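Local coordinates for protein purine nucleoside phosphorylase (Bacillus licheniformis, PDB 6DZD) that probably catalyses the phosphorolysis of adenosine, inosine and S-methyl-5'-thioadenosine to free base and sugar 1-phosphate, and may also deaminate adenosine, at residues 12-16 / 68-73; 87-91 / 157-163; 94-99 / 121-125; 138-144 / 173-179. One frame throughout, in Å; residues are numbered along the deposited sequence.

Contact 1: residues 12-16 / 68-73; sequences PSMLL and KVADIL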
loop_
_atom_site.group_PDB
_atom_site.type_symbol
_atom_site.label_atom_id
_atom_site.label_comp_id
_atom_site.label_asym_id
_atom_site.label_seq_id
_atom_site.Cartn_x
_atom_site.Cartn_y
_atom_site.Cartn_z
ATOM N N PRO A 12 -10.776 9.169 14.279
ATOM C CA PRO A 12 -10.370 9.770 13.003
ATOM C C PRO A 12 -9.291 9.018 12.217
ATOM O O PRO A 12 -9.264 9.052 10.992
ATOM C CB PRO A 12 -9.816 11.130 13.432
ATOM C CG PRO A 12 -9.209 10.857 14.752
ATOM C CD PRO A 12 -10.138 9.860 15.416
ATOM N N SER A 13 -8.393 8.352 12.924
ATOM C CA SER A 13 -7.125 8.012 12.307
ATOM C C SER A 13 -7.116 6.713 11.509
ATOM O O SER A 13 -6.252 6.566 10.646
ATOM C CB SER A 13 -6.034 7.979 13.389
ATOM O OG SER A 13 -5.799 9.288 13.927
ATOM N N MET A 14 -8.032 5.771 11.734
ATOM C CA MET A 14 -7.827 4.410 11.243
ATOM C C MET A 14 -8.930 3.936 10.311
ATOM O O MET A 14 -10.119 4.104 10.594
ATOM C CB MET A 14 -7.748 3.410 12.393
ATOM C CG MET A 14 -6.866 3.818 13.557
ATOM S SD MET A 14 -5.154 3.613 13.069
ATOM C CE MET A 14 -5.081 1.820 13.080
ATOM N N LEU A 15 -8.520 3.290 9.223
ATOM C CA LEU A 15 -9.400 2.458 8.412
ATOM C C LEU A 15 -8.951 1.013 8.571
ATOM O O LEU A 15 -7.786 0.701 8.311
ATOM C CB LEU A 15 -9.353 2.875 6.943
ATOM C CG LEU A 15 -10.136 4.130 6.589
ATOM C CD1 LEU A 15 -9.620 4.712 5.292
ATOM C CD2 LEU A 15 -11.601 3.776 6.490
ATOM N N LEU A 16 -9.871 0.127 8.952
ATOM C CA LEU A 16 -9.529 -1.247 9.307
ATOM C C LEU A 16 -10.225 -2.250 8.406
ATOM O O LEU A 16 -11.439 -2.164 8.203
ATOM C CB LEU A 16 -9.910 -1.540 10.764
ATOM C CG LEU A 16 -9.059 -0.819 11.811
ATOM C CD1 LEU A 16 -9.585 -1.049 13.207
ATOM C CD2 LEU A 16 -7.578 -1.263 11.694
ATOM N N LYS A 68 1.166 7.047 17.899
ATOM C CA LYS A 68 -0.266 7.048 18.177
ATOM C C LYS A 68 -0.960 5.900 17.469
ATOM O O LYS A 68 -1.803 5.219 18.068
ATOM C CB LYS A 68 -0.896 8.374 17.760
ATOM C CG LYS A 68 -2.376 8.247 17.416
ATOM C CD LYS A 68 -3.124 9.551 17.665
ATOM C CE LYS A 68 -4.619 9.463 17.339
ATOM N NZ LYS A 68 -5.271 10.813 17.448
ATOM N N VAL A 69 -0.581 5.630 16.216
ATOM C CA VAL A 69 -1.205 4.523 15.504
ATOM C C VAL A 69 -0.839 3.197 16.151
ATOM O O VAL A 69 -1.701 2.338 16.361
ATOM C CB VAL A 69 -0.834 4.546 14.013
ATOM C CG1 VAL A 69 -1.387 3.302 13.340
ATOM C CG2 VAL A 69 -1.369 5.809 13.358
ATOM N N ALA A 70 0.428 3.029 16.534
ATOM C CA ALA A 70 0.842 1.800 17.200
ATOM C C ALA A 70 0.051 1.574 18.482
ATOM O O ALA A 70 -0.315 0.437 18.815
ATOM C CB ALA A 70 2.339 1.856 17.505
ATOM N N ASP A 71 -0.236 2.648 19.210
ATOM C CA ASP A 71 -0.945 2.493 20.475
ATOM C C ASP A 71 -2.434 2.188 20.263
ATOM O O ASP A 71 -3.050 1.505 21.080
ATOM C CB ASP A 71 -0.722 3.741 21.335
ATOM C CG ASP A 71 0.729 3.869 21.854
ATOM O OD1 ASP A 71 1.630 3.062 21.499
ATOM O OD2 ASP A 71 0.971 4.808 22.638
ATOM N N ILE A 72 -3.041 2.685 19.188
ATOM C CA ILE A 72 -4.434 2.338 18.930
ATOM C C ILE A 72 -4.561 0.846 18.651
ATOM O O ILE A 72 -5.467 0.179 19.163
ATOM C CB ILE A 72 -5.002 3.201 17.787
ATOM C CG1 ILE A 72 -5.145 4.660 18.266
ATOM C CG2 ILE A 72 -6.353 2.640 17.337
ATOM C CD1 ILE A 72 -5.189 5.704 17.170
ATOM N N LEU A 73 -3.642 0.294 17.865
ATOM C CA LEU A 73 -3.586 -1.133 17.578
ATOM C C LEU A 73 -3.039 -1.948 18.746
ATOM O O LEU A 73 -2.824 -3.159 18.596
ATOM C CB LEU A 73 -2.743 -1.368 16.324
ATOM C CG LEU A 73 -3.236 -0.651 15.068
ATOM C CD1 LEU A 73 -2.133 -0.595 14.036
ATOM C CD2 LEU A 73 -4.433 -1.358 14.488
#
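Met14 does most of the work where the strand at 14-16 meets the last turn of the helix ending at Ile72. Its long, unbranched side chain, with all three chi angles in the m well, reaches the helix and touches three apolar residues one after another: CG lies 4.0 Å from Ile72 CG2, SD 3.8 Å from Val69 CG1, and CE 3.5 Å from Leu73 CD2. This is helix-on-sheet packing. Strand 14-17 belongs to a mixed sheet whose strand 270-276 supplies Phe273, which touches Met14, Leu16 and Leu73 alike. Leu73 is the first residue beyond the helix, yet Leu73 N still bonds to Val69 O (3.2 Å); the end of its side chain turns to Met14, with Leu73 CD2 also 4.2 Å from Leu16 CD2. Ser13, small enough to fit close to the helix, sets OG 3.6 Å from Lys68 CE. The polar ends turn to a loop instead: Ser13 OG bonds to Asn38 O, and Lys68 NZ to Gly39 O.

Contact 2: residues 87-91 / 157-163; sequences HEDRI and LGIAASM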
loop_
_atom_site.group_PDB
_atom_site.type_symbol
_atom_site.label_atom_id
_atom_site.label_comp_id
_atom_site.label_asym_id
_atom_site.label_seq_id
_atom_site.Cartn_x
_atom_site.Cartn_y
_atom_site.Cartn_z
ATOM N N HIS A 87 10.142 2.757 -5.404
ATOM C CA HIS A 87 9.273 2.596 -6.569
ATOM C C HIS A 87 9.822 1.589 -7.578
ATOM O O HIS A 87 9.647 1.747 -8.793
ATOM C CB HIS A 87 9.015 3.946 -7.235
ATOM C CG HIS A 87 8.131 4.838 -6.420
ATOM N ND1 HIS A 87 6.834 5.137 -6.782
ATOM C CD2 HIS A 87 8.338 5.439 -5.227
ATOM C CE1 HIS A 87 6.292 5.911 -5.861
ATOM N NE2 HIS A 87 7.183 6.106 -4.904
ATOM N N GLU A 88 10.456 0.534 -7.070
ATOM C CA GLU A 88 10.844 -0.648 -7.814
ATOM C C GLU A 88 10.059 -1.831 -7.238
ATOM O O GLU A 88 8.953 -1.651 -6.706
ATOM C CB GLU A 88 12.357 -0.829 -7.710
ATOM C CG GLU A 88 13.143 0.455 -7.902
ATOM C CD GLU A 88 14.607 0.328 -7.505
ATOM O OE1 GLU A 88 15.412 -0.057 -8.375
ATOM O OE2 GLU A 88 14.969 0.669 -6.352
ATOM N N ASP A 89 10.601 -3.037 -7.369
ATOM C CA ASP A 89 9.783 -4.220 -7.133
ATOM C C ASP A 89 10.462 -5.212 -6.198
ATOM O O ASP A 89 10.281 -6.420 -6.337
ATOM C CB ASP A 89 9.403 -4.884 -8.451
ATOM C CG ASP A 89 10.606 -5.423 -9.203
ATOM O OD1 ASP A 89 11.755 -5.001 -8.917
ATOM O OD2 ASP A 89 10.399 -6.279 -10.087
ATOM N N ARG A 90 11.231 -4.722 -5.233
ATOM C CA ARG A 90 11.881 -5.601 -4.272
ATOM C C ARG A 90 10.920 -5.974 -3.142
ATOM O O ARG A 90 10.276 -5.106 -2.542
ATOM C CB ARG A 90 13.134 -4.930 -3.708
ATOM C CG ARG A 90 14.008 -5.839 -2.867
ATOM C CD ARG A 90 15.242 -5.104 -2.341
ATOM N N ILE A 91 10.819 -7.272 -2.865
ATOM C CA ILE A 91 9.983 -7.800 -1.797
ATOM C C ILE A 91 10.880 -8.458 -0.769
ATOM O O ILE A 91 11.648 -9.364 -1.099
ATOM C CB ILE A 91 8.966 -8.816 -2.316
ATOM C CG1 ILE A 91 8.168 -8.194 -3.445
ATOM C CG2 ILE A 91 8.085 -9.269 -1.176
ATOM C CD1 ILE A 91 7.189 -9.142 -4.096
ATOM N N LEU A 157 6.197 -2.893 -13.225
ATOM C CA LEU A 157 7.108 -3.975 -12.877
ATOM C C LEU A 157 6.378 -5.233 -12.445
ATOM O O LEU A 157 6.987 -6.311 -12.443
ATOM C CB LEU A 157 8.054 -3.547 -11.756
ATOM C CG LEU A 157 9.198 -2.626 -12.188
ATOM C CD1 LEU A 157 9.859 -1.950 -10.975
ATOM C CD2 LEU A 157 10.226 -3.356 -13.038
ATOM N N GLY A 158 5.098 -5.123 -12.098
ATOM C CA GLY A 158 4.343 -6.265 -11.619
ATOM C C GLY A 158 4.729 -6.678 -10.214
ATOM O O GLY A 158 4.745 -7.878 -9.907
ATOM N N ILE A 159 5.014 -5.709 -9.338
ATOM C CA ILE A 159 5.372 -6.056 -7.968
ATOM C C ILE A 159 4.252 -6.843 -7.286
ATOM O O ILE A 159 4.523 -7.681 -6.415
ATOM C CB ILE A 159 5.725 -4.788 -7.173
ATOM C CG1 ILE A 159 6.327 -5.158 -5.814
ATOM C CG2 ILE A 159 4.503 -3.942 -6.983
ATOM C CD1 ILE A 159 6.625 -3.951 -4.913
ATOM N N ALA A 160 2.987 -6.606 -7.670
ATOM C CA ALA A 160 1.887 -7.354 -7.066
ATOM C C ALA A 160 1.911 -8.823 -7.482
ATOM O O ALA A 160 1.636 -9.711 -6.665
ATOM C CB ALA A 160 0.547 -6.707 -7.417
ATOM N N ALA A 161 2.257 -9.109 -8.740
ATOM C CA ALA A 161 2.311 -10.501 -9.161
ATOM C C ALA A 161 3.513 -11.214 -8.562
ATOM O O ALA A 161 3.462 -12.432 -8.347
ATOM C CB ALA A 161 2.334 -10.597 -10.684
ATOM N N SER A 162 4.597 -10.481 -8.281
ATOM C CA SER A 162 5.758 -11.100 -7.654
ATOM C C SER A 162 5.449 -11.551 -6.236
ATOM O O SER A 162 5.959 -12.575 -5.778
ATOM C CB SER A 162 6.932 -10.125 -7.640
ATOM O OG SER A 162 7.491 -9.976 -8.927
ATOM N N MET A 163 4.608 -10.814 -5.527
ATOM C CA MET A 163 4.234 -11.268 -4.198
ATOM C C MET A 163 3.580 -12.632 -4.271
ATOM O O MET A 163 3.894 -13.521 -3.471
ATOM C CB MET A 163 3.299 -10.266 -3.520
ATOM C CG MET A 163 3.059 -10.640 -2.077
ATOM S SD MET A 163 4.547 -10.391 -1.079
ATOM C CE MET A 163 4.514 -8.589 -0.906
HETATM O O HOH W 1 7.966 -7.806 -10.078
#
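Here the start of helix 159-169 packs against the loop that leads into strand 91-93, an edge strand, within this chain, of a mixed sheet. Gly158 ends the preceding helix 152-157 in a Schellman motif and is also the N-cap of the next; its positive phi (73°) is easily adopted by glycine.

The apolar contacts come first. Ile91 points at the helix, and its CG2 lies 3.6 Å from Met163 CE, its CG1 4.3 Å from Ile159 CG1, and its CD1 3.7 Å from Ser162 CB, where the short serine side chain lets the isoleucine approach the helix backbone. The flexible Met163 bends its end back to Ile91 although its CB points sideways. Ile159 lies along Asp89, with CG1 3.8 Å from Asp89 CA, and Leu157 sets CD1 3.6 Å from Glu88 CA. Tyr117 of the next strand touches both Ile91 and Met163.

Outside the two segments the loop is held by His87 N, which bonds to Asp114 OD2, and by the His87 ring, which meets that of His149 edge-to-face.

No direct hydrogen bond joins the two segments, so water takes that part. One molecule donates to Asp89 OD2 (2.9 Å) and Leu157 O (3.0 Å), and accepts a short bond from Ser162 OG at 2.5 Å.

Contact 3: residues 94-99 / 121-125; sequences VTDGDR and PNLFL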
loop_
_atom_site.group_PDB
_atom_site.type_symbol
_atom_site.label_atom_id
_atom_site.label_comp_id
_atom_site.label_asym_id
_atom_site.label_seq_id
_atom_site.Cartn_x
_atom_site.Cartn_y
_atom_site.Cartn_z
ATOM N N VAL A 94 10.226 -10.332 5.942
ATOM C CA VAL A 94 10.599 -9.740 7.221
ATOM C C VAL A 94 10.678 -10.820 8.292
ATOM O O VAL A 94 9.737 -11.601 8.469
ATOM C CB VAL A 94 9.602 -8.636 7.611
ATOM C CG1 VAL A 94 10.061 -7.940 8.867
ATOM C CG2 VAL A 94 9.465 -7.634 6.480
ATOM N N THR A 95 11.795 -10.858 9.020
ATOM C CA THR A 95 11.990 -11.803 10.125
ATOM C C THR A 95 12.217 -11.041 11.428
ATOM O O THR A 95 12.261 -9.804 11.450
ATOM C CB THR A 95 13.153 -12.763 9.855
ATOM O OG1 THR A 95 14.389 -12.041 9.907
ATOM C CG2 THR A 95 13.004 -13.427 8.481
ATOM N N ASP A 96 12.388 -11.804 12.520
ATOM C CA ASP A 96 12.541 -11.195 13.846
ATOM C C ASP A 96 13.686 -10.200 13.880
ATOM O O ASP A 96 13.575 -9.141 14.496
ATOM C CB ASP A 96 12.826 -12.253 14.914
ATOM C CG ASP A 96 11.588 -12.974 15.399
ATOM O OD1 ASP A 96 10.445 -12.557 15.081
ATOM O OD2 ASP A 96 11.777 -13.983 16.122
ATOM N N GLY A 97 14.796 -10.530 13.230
ATOM C CA GLY A 97 15.929 -9.628 13.216
ATOM C C GLY A 97 15.635 -8.279 12.599
ATOM O O GLY A 97 16.284 -7.293 12.945
ATOM N N ASP A 98 14.652 -8.204 11.697
ATOM C CA ASP A 98 14.291 -6.946 11.053
ATOM C C ASP A 98 13.497 -6.031 11.951
ATOM O O ASP A 98 13.154 -4.927 11.516
ATOM C CB ASP A 98 13.442 -7.171 9.802
ATOM C CG ASP A 98 14.202 -7.823 8.687
ATOM O OD1 ASP A 98 15.357 -7.424 8.427
ATOM O OD2 ASP A 98 13.623 -8.743 8.079
ATOM N N ARG A 99 13.142 -6.483 13.149
ATOM C CA ARG A 99 12.268 -5.710 14.018
ATOM C C ARG A 99 12.805 -4.302 14.196
ATOM O O ARG A 99 14.021 -4.075 14.186
ATOM C CB ARG A 99 12.148 -6.383 15.375
ATOM C CG ARG A 99 10.791 -6.927 15.676
ATOM C CD ARG A 99 10.827 -7.681 16.998
ATOM N NE ARG A 99 9.476 -8.071 17.328
ATOM C CZ ARG A 99 8.908 -9.171 16.868
ATOM N NH1 ARG A 99 9.598 -9.983 16.083
ATOM N NH2 ARG A 99 7.655 -9.449 17.187
ATOM N N PRO A 121 4.630 -13.853 14.270
ATOM C CA PRO A 121 3.587 -13.145 15.021
ATOM C C PRO A 121 4.056 -11.817 15.593
ATOM O O PRO A 121 5.238 -11.611 15.866
ATOM C CB PRO A 121 3.260 -14.123 16.157
ATOM C CG PRO A 121 4.591 -14.773 16.447
ATOM C CD PRO A 121 5.258 -14.921 15.078
ATOM N N ASN A 122 3.085 -10.915 15.782
ATOM C CA ASN A 122 3.299 -9.613 16.432
ATOM C C ASN A 122 4.387 -8.817 15.716
ATOM O O ASN A 122 5.200 -8.118 16.331
ATOM C CB ASN A 122 3.609 -9.795 17.918
ATOM C CG ASN A 122 2.577 -10.675 18.612
ATOM O OD1 ASN A 122 1.409 -10.302 18.714
ATOM N ND2 ASN A 122 2.993 -11.853 19.072
ATOM N N LEU A 123 4.384 -8.899 14.391
ATOM C CA LEU A 123 5.367 -8.194 13.584
ATOM C C LEU A 123 4.638 -7.412 12.507
ATOM O O LEU A 123 4.188 -7.998 11.515
ATOM C CB LEU A 123 6.355 -9.168 12.962
ATOM C CG LEU A 123 7.625 -8.420 12.593
ATOM C CD1 LEU A 123 8.852 -9.276 12.848
ATOM C CD2 LEU A 123 7.533 -7.992 11.165
ATOM N N PHE A 124 4.554 -6.095 12.677
ATOM C CA PHE A 124 3.702 -5.269 11.841
ATOM C C PHE A 124 4.499 -4.621 10.709
ATOM O O PHE A 124 5.489 -3.927 10.953
ATOM C CB PHE A 124 2.998 -4.224 12.704
ATOM C CG PHE A 124 1.745 -4.746 13.382
ATOM C CD1 PHE A 124 1.825 -5.629 14.453
ATOM C CD2 PHE A 124 0.482 -4.373 12.922
ATOM C CE1 PHE A 124 0.665 -6.112 15.078
ATOM C CE2 PHE A 124 -0.689 -4.863 13.536
ATOM C CZ PHE A 124 -0.593 -5.730 14.617
ATOM N N LEU A 125 4.039 -4.837 9.473
ATOM C CA LEU A 125 4.681 -4.339 8.260
ATOM C C LEU A 125 4.012 -3.033 7.846
ATOM O O LEU A 125 2.795 -2.881 7.991
ATOM C CB LEU A 125 4.568 -5.381 7.142
ATOM C CG LEU A 125 4.677 -6.846 7.609
ATOM C CD1 LEU A 125 4.477 -7.838 6.471
ATOM C CD2 LEU A 125 6.008 -7.073 8.247
#
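Leu123 drives its branched end into the turn formed by 94-99 and overlaps Val94, the two meeting at 3.4 Å between Val94 CG1 and Leu123 CD2. Its CD1 lies 3.7 Å from Thr95 O and 3.4 Å from Arg99 NH1, so one leucine fills the space between an apolar side chain, the backbone and a guanidinium group. Leu125, two residues on, adds a second apolar contact, Leu125 CD2 to Val94 CG2 at 3.9 Å; the compact, beta-branched valine thus serves both leucines.

The long Arg99 brings its charged end beside the start of the other segment, with Pro121 O at the edge of the guanidinium, 3.5 Å from Arg99 NH2. Asn122 O is closer to Arg99 NH2, at 2.9 Å, but the angle is too poor for a hydrogen bond. The charge is met instead by a salt bridge from Arg99 NH1 to Asp96 OD1 (2.9 Å) and by another from NE to Asp79, while Asp96 itself also pairs with Arg120.

The turn at 96-98 is a short 3-10 segment, closed by Asp98 N to Thr95 O and Thr95 N to Asp98 OD2, both 2.9 Å.

Val94 lies at strand 91-93 of one mixed sheet, whereas Leu125 lies on strand 124-129 of the other and also touches Leu116 and Thr118: this is sheet-to-sheet packing of a two-sheet core, closed at its margin by a salt-bridged turn.

Contact 4: residues 138-144 / 173-179; sequences YDPVRSL and SNPADIR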
loop_
_atom_site.group_PDB
_atom_site.type_symbol
_atom_site.label_atom_id
_atom_site.label_comp_id
_atom_site.label_asym_id
_atom_site.label_seq_id
_atom_site.Cartn_x
_atom_site.Cartn_y
_atom_site.Cartn_z
ATOM N N TYR A 138 -3.141 -11.962 2.061
ATOM C CA TYR A 138 -3.351 -12.806 3.223
ATOM C C TYR A 138 -3.633 -14.227 2.774
ATOM O O TYR A 138 -4.544 -14.455 1.973
ATOM C CB TYR A 138 -4.497 -12.266 4.073
ATOM C CG TYR A 138 -4.826 -13.139 5.244
ATOM C CD1 TYR A 138 -3.827 -13.822 5.946
ATOM C CD2 TYR A 138 -6.138 -13.283 5.662
ATOM C CE1 TYR A 138 -4.144 -14.621 7.025
ATOM C CE2 TYR A 138 -6.459 -14.084 6.738
ATOM C CZ TYR A 138 -5.467 -14.741 7.412
ATOM O OH TYR A 138 -5.814 -15.511 8.476
ATOM N N ASP A 139 -2.831 -15.170 3.271
ATOM C CA ASP A 139 -3.077 -16.598 3.084
ATOM C C ASP A 139 -3.469 -17.215 4.421
ATOM O O ASP A 139 -2.602 -17.456 5.272
ATOM C CB ASP A 139 -1.838 -17.290 2.511
ATOM C CG ASP A 139 -2.072 -18.763 2.193
ATOM O OD1 ASP A 139 -3.034 -19.365 2.709
ATOM O OD2 ASP A 139 -1.270 -19.329 1.425
ATOM N N PRO A 140 -4.740 -17.522 4.649
ATOM C CA PRO A 140 -5.124 -18.083 5.950
ATOM C C PRO A 140 -4.661 -19.501 6.148
ATOM O O PRO A 140 -4.610 -19.953 7.293
ATOM C CB PRO A 140 -6.649 -17.983 5.945
ATOM C CG PRO A 140 -7.040 -17.878 4.511
ATOM C CD PRO A 140 -5.870 -17.405 3.715
ATOM N N VAL A 141 -4.334 -20.221 5.073
ATOM C CA VAL A 141 -3.815 -21.582 5.194
ATOM C C VAL A 141 -2.370 -21.560 5.684
ATOM O O VAL A 141 -2.018 -22.246 6.651
ATOM C CB VAL A 141 -3.949 -22.328 3.857
ATOM C CG1 VAL A 141 -3.399 -23.713 3.990
ATOM C CG2 VAL A 141 -5.386 -22.373 3.437
ATOM N N ARG A 142 -1.501 -20.808 4.990
ATOM C CA ARG A 142 -0.084 -20.702 5.343
ATOM C C ARG A 142 0.182 -19.665 6.433
ATOM O O ARG A 142 1.301 -19.628 6.971
ATOM C CB ARG A 142 0.762 -20.346 4.107
ATOM C CG ARG A 142 0.767 -21.367 2.961
ATOM C CD ARG A 142 1.636 -22.573 3.249
ATOM N NE ARG A 142 0.925 -23.559 4.056
ATOM C CZ ARG A 142 1.354 -23.996 5.236
ATOM N NH1 ARG A 142 2.497 -23.527 5.719
ATOM N NH2 ARG A 142 0.646 -24.888 5.938
ATOM N N SER A 143 -0.822 -18.843 6.766
ATOM C CA SER A 143 -0.716 -17.765 7.755
ATOM C C SER A 143 0.374 -16.771 7.365
ATOM O O SER A 143 1.315 -16.498 8.124
ATOM C CB SER A 143 -0.492 -18.313 9.161
ATOM O OG SER A 143 -1.737 -18.751 9.657
ATOM N N LEU A 144 0.215 -16.231 6.159
ATOM C CA LEU A 144 1.096 -15.223 5.608
ATOM C C LEU A 144 0.326 -13.925 5.442
ATOM O O LEU A 144 -0.818 -13.917 4.969
ATOM C CB LEU A 144 1.657 -15.644 4.253
ATOM C CG LEU A 144 2.702 -16.758 4.223
ATOM C CD1 LEU A 144 2.905 -17.227 2.776
ATOM C CD2 LEU A 144 4.015 -16.301 4.845
ATOM N N SER A 173 2.418 -21.606 -1.033
ATOM C CA SER A 173 1.016 -21.220 -1.052
ATOM C C SER A 173 0.308 -21.866 -2.238
ATOM O O SER A 173 0.884 -22.081 -3.311
ATOM C CB SER A 173 0.840 -19.690 -1.131
ATOM O OG SER A 173 1.118 -19.028 0.107
ATOM N N ASN A 174 -0.942 -22.220 -2.014
ATOM C CA ASN A 174 -1.869 -22.444 -3.104
ATOM C C ASN A 174 -2.479 -21.096 -3.465
ATOM O O ASN A 174 -3.033 -20.426 -2.577
ATOM C CB ASN A 174 -2.944 -23.432 -2.689
ATOM C CG ASN A 174 -3.966 -23.705 -3.777
ATOM O OD1 ASN A 174 -4.028 -23.019 -4.806
ATOM N ND2 ASN A 174 -4.810 -24.706 -3.529
ATOM N N PRO A 175 -2.348 -20.629 -4.716
ATOM C CA PRO A 175 -2.897 -19.303 -5.059
ATOM C C PRO A 175 -4.393 -19.175 -4.833
ATOM O O PRO A 175 -4.871 -18.053 -4.642
ATOM C CB PRO A 175 -2.542 -19.149 -6.542
ATOM C CG PRO A 175 -2.257 -20.516 -6.997
ATOM C CD PRO A 175 -1.651 -21.229 -5.854
ATOM N N ALA A 176 -5.149 -20.277 -4.868
ATOM C CA ALA A 176 -6.572 -20.223 -4.548
ATOM C C ALA A 176 -6.831 -19.813 -3.099
ATOM O O ALA A 176 -7.906 -19.300 -2.795
ATOM C CB ALA A 176 -7.224 -21.576 -4.846
ATOM N N ASP A 177 -5.875 -20.035 -2.199
ATOM C CA ASP A 177 -6.026 -19.683 -0.793
ATOM C C ASP A 177 -5.728 -18.219 -0.510
ATOM O O ASP A 177 -6.023 -17.756 0.597
ATOM C CB ASP A 177 -5.102 -20.531 0.084
ATOM C CG ASP A 177 -5.523 -21.981 0.149
ATOM O OD1 ASP A 177 -6.731 -22.237 0.284
ATOM O OD2 ASP A 177 -4.653 -22.868 0.094
ATOM N N ILE A 178 -5.128 -17.493 -1.448
ATOM C CA ILE A 178 -4.645 -16.147 -1.154
ATOM C C ILE A 178 -5.795 -15.153 -1.273
ATOM O O ILE A 178 -6.582 -15.191 -2.227
ATOM C CB ILE A 178 -3.478 -15.768 -2.081
ATOM C CG1 ILE A 178 -2.285 -16.710 -1.875
ATOM C CG2 ILE A 178 -3.051 -14.326 -1.858
ATOM C CD1 ILE A 178 -1.243 -16.609 -2.970
ATOM N N ARG A 179 -5.899 -14.268 -0.289
ATOM C CA ARG A 179 -6.806 -13.140 -0.322
ATOM C C ARG A 179 -5.997 -11.870 -0.532
ATOM O O ARG A 179 -4.831 -11.792 -0.136
ATOM C CB ARG A 179 -7.617 -13.054 0.970
ATOM C CG ARG A 179 -8.873 -13.902 0.961
ATOM C CD ARG A 179 -8.628 -15.326 1.486
ATOM N NE ARG A 179 -9.874 -16.098 1.538
ATOM C CZ ARG A 179 -9.987 -17.391 1.231
ATOM N NH1 ARG A 179 -11.173 -17.990 1.312
ATOM N NH2 ARG A 179 -8.920 -18.084 0.838
HETATM O O HOH W 2 -2.038 -22.244 0.757
#
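Two backbone hydrogen bonds, Arg179 N to Tyr138 O at 2.6 Å and Tyr138 N to Arg179 O at 2.8 Å, make Tyr138 and Arg179 an antiparallel hydrogen-bonded pair. Asp139 is just as busy. Its OD2 accepts from Ser173 OG (2.7 Å) and from a water 3.1 Å away, which also donates to Asp177 OD2 (2.8 Å) and accepts from Asn174 N (3.0 Å). Its OD1 accepts from Val141 N (2.8 Å) and Arg142 N (3.1 Å), an Asx turn widened to an Asx motif, a role a short carboxylate fills well. Ser143 and Leu144 both face Asp139, a G1 beta bulge, with Ser143 at positive phi.

Farther out, Val141 lays CG2 3.3 Å from Asp177 CG, and the rigid Pro140 ring puts CD 3.1 Å from Asp177 O and CG over one face of the Arg179 guanidinium. That group stays near because Arg179 NH2 bonds to Asp177 O (2.9 Å).

Strand 133-139 lies between strands 144-150 and 179-182, which run parallel to each other and are joined through helices 152-157 and 159-169 in a beta-alpha-beta crossover; Trp167 of the second helix packs on Asp139, Leu144 and Ser173.

In the fold
From the N terminus, contact 1 comes first: it closes a loop of 51 residues by bringing helix 59-72 back to strand 14-17, and is complete before the others begin. Contact 2 opens next at 87-91 and closes at 157-163, after 65 intervening residues that include strands of both large sheets. Contact 3, a shorter closure of 21 residues, falls wholly within that span and joins the two sheets; it reaches the same sheet as contact 1, their nearest atoms about 5 Å apart. Contact 4 crosses contact 2: residues 138-144 lie within its span, whereas 173-179 lie beyond it. Contact 2 ties the junction of the two helices, and contact 4 the exit from the second, to the sheet of strands 91-93, 133-139 and 179-182.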